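Local coordinates for spondin-1 (Homo sapiens, PDB 2ZOU), which is a secreted extracellular-matrix glycoprotein that probably acts in cell adhesion, its reeler domain forming a beta-sandwich, at residues 24-35 with 117-128. Numbering follows the deposited sequence.
Sequences FSLRVEGDPDFY and TGCVILKASIVQ. With EDO (1,2-ethanediol), chain D; EDO (1,2-ethanediol), chain E; EDO (1,2-ethanediol), chain F.
F24 lies against I126 at one end of this contact. I126 CD1 sits over one face of the phenyl ring, 3.7 Å from its centroid, in a CH-pi contact offset toward the rim. The edge of the same ring meets the amide of Q128, with NE2 3.3 Å from F24 CZ and the two planes perpendicular. With chi1 at 72°, CG1 of I126 lies between the backbone N and the carbonyl carbon, and the further turn at chi2 sets CD1 on the ring. Replacing F24 by an alanine would probably leave I126 CD1 and the Q128 amide without their aromatic partner and open a gap between the sheets.

Next along, L26 CD2 packs on the backbone and CB of L122, 3.5 Å from L122 O, and reaches A124 CB. V28 CG2 touches L122 CD1 at 3.7 Å.

At the other end Y35 is the polar link. Its hydroxyl donates to G118 O (OH to O 2.7 Å), tilted 20° from the carbonyl plane. V120 CG2 lies obliquely against the ring, 3.8 Å from Y35 CE1. A type II turn from V28 to D31, closed by a bond from D31 N to V28 O, turns the chain on its way to Y35. R27 forms a salt bridge with D31 there.

The disulfide C119-C145 ties the chain beside G118. F24, L26 and V28 also touch strand 40-47, while L26, L122 and I126 touch strand 55-62. The contact thus joins the two sheets of the reeler beta-sandwich, with strand 24-28 beside 40-47, and 131-144, which flanks 120-127, also bonding to L26 through S139.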
loop_
_atom_site.group_PDB
_atom_site.type_symbol
_atom_site.label_atom_id
_atom_site.label_comp_id
_atom_site.label_asym_id
_atom_site.label_seq_id
_atom_site.Cartn_x
_atom_site.Cartn_y
_atom_site.Cartn_z
ATOM N N PHE A 24 -11.348 2.403 -6.311
ATOM C CA PHE A 24 -10.257 2.776 -5.419
ATOM C C PHE A 24 -8.951 2.474 -6.124
ATOM O O PHE A 24 -8.781 1.393 -6.695
ATOM C CB PHE A 24 -10.335 1.987 -4.113
ATOM C CG PHE A 24 -11.598 2.212 -3.363
ATOM C CD1 PHE A 24 -11.735 3.320 -2.526
ATOM C CD2 PHE A 24 -12.672 1.347 -3.514
ATOM C CE1 PHE A 24 -12.929 3.540 -1.833
ATOM C CE2 PHE A 24 -13.877 1.573 -2.823
ATOM C CZ PHE A 24 -13.993 2.663 -1.979
ATOM N N SER A 25 -8.036 3.438 -6.097
ATOM C CA SER A 25 -6.776 3.319 -6.852
ATOM C C SER A 25 -5.571 3.510 -5.966
ATOM O O SER A 25 -5.524 4.471 -5.205
ATOM C CB SER A 25 -6.708 4.384 -7.944
ATOM O OG SER A 25 -7.694 4.147 -8.919
ATOM N N LEU A 26 -4.595 2.612 -6.097
ATOM C CA LEU A 26 -3.298 2.783 -5.451
ATOM C C LEU A 26 -2.316 3.217 -6.526
ATOM O O LEU A 26 -2.161 2.534 -7.546
ATOM C CB LEU A 26 -2.847 1.457 -4.845
ATOM C CG LEU A 26 -1.561 1.521 -4.004
ATOM C CD1 LEU A 26 -1.763 2.361 -2.751
ATOM C CD2 LEU A 26 -1.145 0.133 -3.611
ATOM N N ARG A 27 -1.713 4.383 -6.340
ATOM C CA ARG A 27 -0.830 4.950 -7.347
ATOM C C ARG A 27 0.455 5.387 -6.702
ATOM O O ARG A 27 0.533 5.552 -5.496
ATOM C CB ARG A 27 -1.481 6.140 -8.036
ATOM C CG ARG A 27 -2.787 5.784 -8.710
ATOM C CD ARG A 27 -3.131 6.718 -9.828
ATOM N NE ARG A 27 -2.139 6.680 -10.901
ATOM C CZ ARG A 27 -2.327 7.212 -12.103
ATOM N NH1 ARG A 27 -3.477 7.810 -12.395
ATOM N NH2 ARG A 27 -1.370 7.138 -13.014
ATOM N N VAL A 28 1.474 5.566 -7.526
ATOM C CA VAL A 28 2.696 6.210 -7.089
ATOM C C VAL A 28 2.835 7.477 -7.929
ATOM O O VAL A 28 2.814 7.424 -9.177
ATOM C CB VAL A 28 3.901 5.302 -7.297
ATOM C CG1 VAL A 28 5.174 6.024 -6.858
ATOM C CG2 VAL A 28 3.709 4.021 -6.465
ATOM N N GLU A 29 2.940 8.625 -7.256
ATOM C CA GLU A 29 3.042 9.900 -7.957
ATOM C C GLU A 29 4.242 9.893 -8.903
ATOM O O GLU A 29 5.334 9.445 -8.521
ATOM C CB GLU A 29 3.158 11.065 -6.970
ATOM C CG GLU A 29 1.856 11.377 -6.235
ATOM C CD GLU A 29 1.895 12.687 -5.449
ATOM O OE1 GLU A 29 2.985 13.300 -5.330
ATOM O OE2 GLU A 29 0.824 13.113 -4.965
ATOM N N GLY A 30 4.028 10.387 -10.121
ATOM C CA GLY A 30 5.062 10.396 -11.144
ATOM C C GLY A 30 5.076 9.124 -11.979
ATOM O O GLY A 30 5.868 9.033 -12.906
ATOM N N ASP A 31 4.215 8.147 -11.637
ATOM C CA ASP A 31 4.091 6.914 -12.447
ATOM C C ASP A 31 5.449 6.296 -12.834
ATOM O O ASP A 31 5.760 6.128 -14.020
ATOM C CB ASP A 31 3.264 7.203 -13.704
ATOM C CG ASP A 31 1.850 7.650 -13.384
ATOM O OD1 ASP A 31 1.337 7.331 -12.289
ATOM O OD2 ASP A 31 1.256 8.344 -14.243
ATOM N N PRO A 32 6.276 5.955 -11.835
ATOM C CA PRO A 32 7.580 5.353 -12.162
ATOM C C PRO A 32 7.449 3.996 -12.855
ATOM O O PRO A 32 6.551 3.221 -12.527
ATOM C CB PRO A 32 8.237 5.190 -10.786
ATOM C CG PRO A 32 7.099 5.129 -9.837
ATOM C CD PRO A 32 6.085 6.094 -10.381
ATOM N N ASP A 33 8.328 3.762 -13.821
ATOM C CA ASP A 33 8.386 2.503 -14.556
ATOM C C ASP A 33 9.107 1.415 -13.758
ATOM O O ASP A 33 8.924 0.227 -14.028
ATOM C CB ASP A 33 9.108 2.713 -15.891
ATOM C CG ASP A 33 8.234 3.361 -16.955
ATOM O OD1 ASP A 33 7.004 3.478 -16.765
ATOM O OD2 ASP A 33 8.799 3.731 -18.005
ATOM N N PHE A 34 9.929 1.838 -12.801
ATOM C CA PHE A 34 10.748 0.957 -11.970
ATOM C C PHE A 34 11.130 1.736 -10.729
ATOM O O PHE A 34 10.985 2.957 -10.717
ATOM C CB PHE A 34 12.022 0.523 -12.707
ATOM C CG PHE A 34 12.842 1.660 -13.259
ATOM C CD1 PHE A 34 13.787 2.312 -12.466
ATOM C CD2 PHE A 34 12.691 2.058 -14.589
ATOM C CE1 PHE A 34 14.562 3.356 -12.974
ATOM C CE2 PHE A 34 13.460 3.112 -15.116
ATOM C CZ PHE A 34 14.400 3.757 -14.301
ATOM N N TYR A 35 11.624 1.055 -9.697
ATOM C CA TYR A 35 12.140 1.758 -8.511
ATOM C C TYR A 35 13.656 1.863 -8.526
ATOM O O TYR A 35 14.344 0.984 -9.066
ATOM C CB TYR A 35 11.647 1.139 -7.183
ATOM C CG TYR A 35 12.238 -0.218 -6.786
ATOM C CD1 TYR A 35 11.502 -1.388 -6.960
ATOM C CD2 TYR A 35 13.509 -0.320 -6.200
ATOM C CE1 TYR A 35 12.007 -2.616 -6.578
ATOM C CE2 TYR A 35 14.028 -1.560 -5.822
ATOM C CZ TYR A 35 13.265 -2.691 -6.003
ATOM O OH TYR A 35 13.798 -3.920 -5.639
ATOM N N THR A 117 16.710 -6.630 -4.306
ATOM C CA THR A 117 15.470 -6.983 -3.612
ATOM C C THR A 117 14.442 -7.599 -4.563
ATOM O O THR A 117 13.593 -8.383 -4.145
ATOM C CB THR A 117 14.879 -5.760 -2.858
ATOM O OG1 THR A 117 15.822 -5.331 -1.864
ATOM C CG2 THR A 117 13.545 -6.106 -2.176
ATOM N N GLY A 118 14.535 -7.235 -5.838
ATOM C CA GLY A 118 13.632 -7.738 -6.860
ATOM C C GLY A 118 12.315 -6.979 -6.931
ATOM O O GLY A 118 12.138 -5.899 -6.350
ATOM N N CYS A 119 11.379 -7.561 -7.662
ATOM C CA CYS A 119 10.086 -6.925 -7.881
ATOM C C CYS A 119 9.326 -6.792 -6.580
ATOM O O CYS A 119 9.279 -7.725 -5.785
ATOM C CB CYS A 119 9.254 -7.717 -8.890
ATOM S SG CYS A 119 9.936 -7.684 -10.561
ATOM N N VAL A 120 8.720 -5.623 -6.390
ATOM C CA VAL A 120 7.939 -5.327 -5.198
ATOM C C VAL A 120 6.471 -5.079 -5.599
ATOM O O VAL A 120 6.192 -4.461 -6.625
ATOM C CB VAL A 120 8.496 -4.086 -4.473
ATOM C CG1 VAL A 120 7.556 -3.627 -3.366
ATOM C CG2 VAL A 120 9.888 -4.378 -3.932
ATOM N N ILE A 121 5.551 -5.592 -4.787
ATOM C CA ILE A 121 4.119 -5.372 -4.991
ATOM C C ILE A 121 3.575 -4.512 -3.874
ATOM O O ILE A 121 3.553 -4.925 -2.705
ATOM C CB ILE A 121 3.311 -6.699 -5.006
ATOM C CG1 ILE A 121 3.983 -7.785 -5.864
ATOM C CG2 ILE A 121 1.881 -6.424 -5.466
ATOM C CD1 ILE A 121 4.030 -7.493 -7.365
ATOM N N LEU A 122 3.141 -3.305 -4.237
ATOM C CA LEU A 122 2.442 -2.429 -3.321
ATOM C C LEU A 122 0.989 -2.806 -3.402
ATOM O O LEU A 122 0.451 -2.856 -4.504
ATOM C CB LEU A 122 2.610 -0.965 -3.747
ATOM C CG LEU A 122 4.051 -0.437 -3.757
ATOM C CD1 LEU A 122 4.116 0.935 -4.411
ATOM C CD2 LEU A 122 4.550 -0.354 -2.341
ATOM N N LYS A 123 0.360 -3.050 -2.259
ATOM C CA LYS A 123 -1.006 -3.588 -2.214
ATOM C C LYS A 123 -1.827 -2.959 -1.105
ATOM O O LYS A 123 -1.344 -2.762 0.004
ATOM C CB LYS A 123 -0.975 -5.097 -1.952
ATOM C CG LYS A 123 -0.790 -5.988 -3.151
ATOM C CD LYS A 123 -0.306 -7.361 -2.725
ATOM C CE LYS A 123 -1.392 -8.189 -2.098
ATOM N NZ LYS A 123 -0.942 -9.614 -2.007
ATOM N N ALA A 124 -3.094 -2.679 -1.391
ATOM C CA ALA A 124 -3.984 -2.122 -0.397
ATOM C C ALA A 124 -5.307 -2.855 -0.334
ATOM O O ALA A 124 -5.749 -3.466 -1.302
ATOM C CB ALA A 124 -4.218 -0.655 -0.671
ATOM N N SER A 125 -5.916 -2.783 0.840
ATOM C CA SER A 125 -7.267 -3.243 1.101
ATOM C C SER A 125 -8.014 -2.078 1.717
ATOM O O SER A 125 -7.405 -1.285 2.448
ATOM C CB SER A 125 -7.216 -4.423 2.069
ATOM O OG SER A 125 -8.511 -4.787 2.490
ATOM N N ILE A 126 -9.313 -1.949 1.444
ATOM C CA ILE A 126 -10.099 -0.869 2.056
ATOM C C ILE A 126 -11.438 -1.352 2.622
ATOM O O ILE A 126 -11.917 -2.438 2.270
ATOM C CB ILE A 126 -10.353 0.367 1.108
ATOM C CG1 ILE A 126 -11.354 0.029 -0.008
ATOM C CG2 ILE A 126 -9.027 0.999 0.593
ATOM C CD1 ILE A 126 -12.812 0.287 0.330
ATOM N N VAL A 127 -12.034 -0.528 3.478
ATOM C CA VAL A 127 -13.450 -0.680 3.859
ATOM C C VAL A 127 -14.260 0.599 3.634
ATOM O O VAL A 127 -13.812 1.678 4.006
ATOM C CB VAL A 127 -13.647 -1.215 5.316
ATOM C CG1 VAL A 127 -12.951 -0.334 6.338
ATOM C CG2 VAL A 127 -15.134 -1.371 5.635
ATOM N N GLN A 128 -15.444 0.463 3.017
ATOM C CA GLN A 128 -16.423 1.555 2.859
ATOM C C GLN A 128 -17.720 1.112 3.537
ATOM O O GLN A 128 -17.964 1.477 4.686
ATOM C CB GLN A 128 -16.650 1.908 1.371
ATOM C CG GLN A 128 -17.606 3.107 1.128
ATOM C CD GLN A 128 -17.775 3.510 -0.346
ATOM O OE1 GLN A 128 -18.453 4.495 -0.644
ATOM N NE2 GLN A 128 -17.206 2.738 -1.256
HETATM C C1 EDO D . -9.992 -3.692 5.509
HETATM O O1 EDO D . -9.109 -4.739 5.091
HETATM C C2 EDO D . -9.263 -2.357 5.435
HETATM O O2 EDO D . -8.080 -2.397 6.248
HETATM C C1 EDO E . -9.421 6.876 -7.467
HETATM O O1 EDO E . -9.818 5.772 -8.285
HETATM C C2 EDO E . -9.052 8.102 -8.291
HETATM O O2 EDO E . -10.099 9.079 -8.221
HETATM C C1 EDO F . -7.650 -4.946 -4.413
HETATM O O1 EDO F . -7.534 -4.753 -3.002
HETATM C C2 EDO F . -9.058 -5.364 -4.803
HETATM O O2 EDO F . -9.380 -4.839 -6.092
#